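Local atomic coordinates of carbohydrate oxidase (Microdochium nivale, PDB entry 3RJA), a protein that oxidises the C1 hydroxyl of mono-, oligo- and polysaccharides to the corresponding lactones, using FAD and reducing molecular oxygen to hydrogen peroxide. Residues E231-Y236 and F247-Y252. Numbering follows the deposited sequence. Where two conformers were deposited one is given.
With ZN (zinc ion), chain F; ABL ((2R,3R,4R,5R)-4,5-dihydroxy-2-(hydroxymethyl)-6-oxopiperidin-3-yl beta-D-glucopyranoside), chain G.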
# COMPACT_ATOMS: atom_id res chain seq x y z
N GLU A 231 16.92 -2.92 18.73
CA GLU A 231 16.54 -4.02 19.64
C GLU A 231 15.49 -3.48 20.62
O GLU A 231 14.46 -4.12 20.86
CB GLU A 231 17.77 -4.58 20.42
CG GLU A 231 17.41 -5.27 21.80
CD GLU A 231 17.03 -6.75 21.61
OE1 GLU A 231 17.34 -7.31 20.53
OE2 GLU A 231 16.41 -7.37 22.51
N ALA A 232 15.74 -2.30 21.18
CA ALA A 232 14.84 -1.73 22.19
C ALA A 232 13.46 -1.44 21.60
O ALA A 232 12.43 -1.64 22.25
CB ALA A 232 15.46 -0.44 22.80
N VAL A 233 13.42 -0.99 20.36
CA VAL A 233 12.13 -0.68 19.73
C VAL A 233 11.37 -1.98 19.47
O VAL A 233 10.17 -2.03 19.68
CB VAL A 233 12.29 0.16 18.45
CG1 VAL A 233 10.90 0.41 17.77
CG2 VAL A 233 13.01 1.51 18.76
N GLU A 234 12.07 -3.05 19.08
CA GLU A 234 11.36 -4.30 18.83
C GLU A 234 10.73 -4.83 20.11
O GLU A 234 9.58 -5.33 20.08
CB GLU A 234 12.20 -5.38 18.16
CG GLU A 234 11.37 -6.69 18.01
CD GLU A 234 11.99 -7.73 17.10
OE1 GLU A 234 12.60 -7.33 16.06
OE2 GLU A 234 11.86 -8.97 17.40
N ASP A 235 11.45 -4.69 21.23
CA ASP A 235 10.95 -5.14 22.54
C ASP A 235 9.66 -4.42 22.89
O ASP A 235 8.66 -5.05 23.29
CB ASP A 235 11.97 -4.87 23.68
CG ASP A 235 13.21 -5.75 23.60
OD1 ASP A 235 13.15 -6.82 22.97
OD2 ASP A 235 14.25 -5.36 24.18
N TYR A 236 9.70 -3.10 22.78
CA TYR A 236 8.56 -2.27 23.12
C TYR A 236 7.40 -2.63 22.19
O TYR A 236 6.25 -2.80 22.63
CB TYR A 236 8.95 -0.78 23.01
CG TYR A 236 7.81 0.17 23.26
CD1 TYR A 236 7.38 0.47 24.58
CD2 TYR A 236 7.17 0.82 22.20
CE1 TYR A 236 6.32 1.37 24.81
CE2 TYR A 236 6.14 1.74 22.42
CZ TYR A 236 5.72 2.01 23.72
OH TYR A 236 4.66 2.88 23.91
N PHE A 247 3.47 3.87 15.26
CA PHE A 247 4.73 4.53 14.92
C PHE A 247 5.64 3.72 14.02
O PHE A 247 5.40 2.52 13.75
CB PHE A 247 5.47 5.00 16.21
CG PHE A 247 6.16 3.89 17.00
CD1 PHE A 247 5.44 3.00 17.78
CD2 PHE A 247 7.54 3.77 16.97
CE1 PHE A 247 6.09 1.99 18.54
CE2 PHE A 247 8.22 2.75 17.71
CZ PHE A 247 7.49 1.88 18.49
N ARG A 248 6.72 4.38 13.63
CA ARG A 248 7.79 3.77 12.85
C ARG A 248 9.14 4.44 13.11
O ARG A 248 9.20 5.54 13.63
CB ARG A 248 7.48 3.80 11.34
CG ARG A 248 7.06 5.18 10.75
CD ARG A 248 7.23 5.15 9.21
NE ARG A 248 6.50 6.18 8.49
CZ ARG A 248 5.46 5.94 7.69
NH1 ARG A 248 4.86 6.94 7.06
NH2 ARG A 248 5.02 4.70 7.50
N ILE A 249 10.23 3.74 12.76
CA ILE A 249 11.55 4.37 12.66
C ILE A 249 11.72 4.70 11.19
O ILE A 249 11.46 3.85 10.32
CB ILE A 249 12.71 3.42 13.06
CG1 ILE A 249 12.56 2.92 14.49
CG2 ILE A 249 14.09 4.12 12.87
CD1 ILE A 249 13.31 1.59 14.76
N GLY A 250 12.17 5.92 10.90
CA GLY A 250 12.43 6.34 9.54
C GLY A 250 13.73 7.12 9.50
O GLY A 250 14.06 7.79 10.47
N ASP A 251 14.47 7.01 8.40
CA ASP A 251 15.64 7.84 8.14
C ASP A 251 15.58 8.39 6.72
O ASP A 251 15.66 7.62 5.76
CB ASP A 251 16.92 7.05 8.34
CG ASP A 251 18.18 7.94 8.34
OD1 ASP A 251 18.08 9.19 8.16
OD2 ASP A 251 19.27 7.35 8.54
N TYR A 252 15.42 9.71 6.62
CA TYR A 252 15.39 10.45 5.37
C TYR A 252 16.65 11.33 5.21
O TYR A 252 16.75 12.11 4.26
CB TYR A 252 14.12 11.33 5.31
CG TYR A 252 12.92 10.56 5.82
CD1 TYR A 252 12.31 9.58 5.02
CD2 TYR A 252 12.45 10.74 7.12
CE1 TYR A 252 11.25 8.83 5.48
CE2 TYR A 252 11.37 9.98 7.60
CZ TYR A 252 10.78 9.04 6.76
OH TYR A 252 9.73 8.28 7.20
ZN ZN F . 15.73 -6.70 24.20
C1A ABL G . 5.06 5.27 1.36
O1A ABL G . 4.48 4.16 1.47
C2A ABL G . 5.41 6.10 2.61
O2A ABL G . 4.39 5.88 3.58
C3A ABL G . 5.56 7.62 2.32
O3A ABL G . 6.21 8.20 3.48
C4A ABL G . 6.47 7.81 1.12
O1 ABL G . 6.68 9.22 0.84
C5A ABL G . 5.81 7.15 -0.13
N5 ABL G . 5.39 5.75 0.14
C6A ABL G . 6.78 7.07 -1.34
O6A ABL G . 6.10 7.06 -2.62
C1 ABL G . 7.91 9.87 1.30
C2 ABL G . 8.24 11.09 0.42
O2 ABL G . 8.39 10.65 -0.94
C3 ABL G . 9.51 11.77 0.94
O3 ABL G . 9.85 12.92 0.17
C4 ABL G . 9.31 12.11 2.46
O4 ABL G . 10.45 12.75 3.01
C5 ABL G . 9.00 10.83 3.24
O5 ABL G . 7.81 10.23 2.67
C6 ABL G . 8.84 11.08 4.74
O6 ABL G . 7.91 12.06 5.06
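Glu231 OE2 binds a zinc ion at 1.9 Å and Asp235 OD2, one helical turn on, at 2.0 Å, both from a helix whose Val233 and Tyr236 pack on Phe247 and Ile249 of the strand. Val233 CG1, anti to the backbone N (chi1 177°), lies at the edge of the Phe247 ring, 3.6 Å from Phe247 CE2, and shares Ile249 CD1 with Val233 CG2, which meets it tip to tip at 4.0 Å. Phe247 CZ also comes to the edge of the Tyr236 ring, 3.9 Å from Tyr236 CD2; the rings are tilted against each other, not stacked. Tyr236 OH is hydrogen-bonded to Ala273 O. Arg248 points away from the helix, to the side of the substrate analogue, and is salt-bridged to Asp358. Tyr252 lays one ring face against the glucosyl C6, 3.4 Å from Tyr252 CE1 and off-centre, consistent with a CH-pi contact; its OH is hydrogen-bonded to Glu260 OE1. An alanine here would probably leave C6 without that ring face and Glu260 without its hydroxyl partner. Segments 231-236 and 247-251 run nearly antiparallel (162°) where helix 223-239 packs, through apolar side chains, on one face of an antiparallel sheet; Leu277 of helix 267-278 joins them, and strands 258-264 and 352-359 flank strand 245-251.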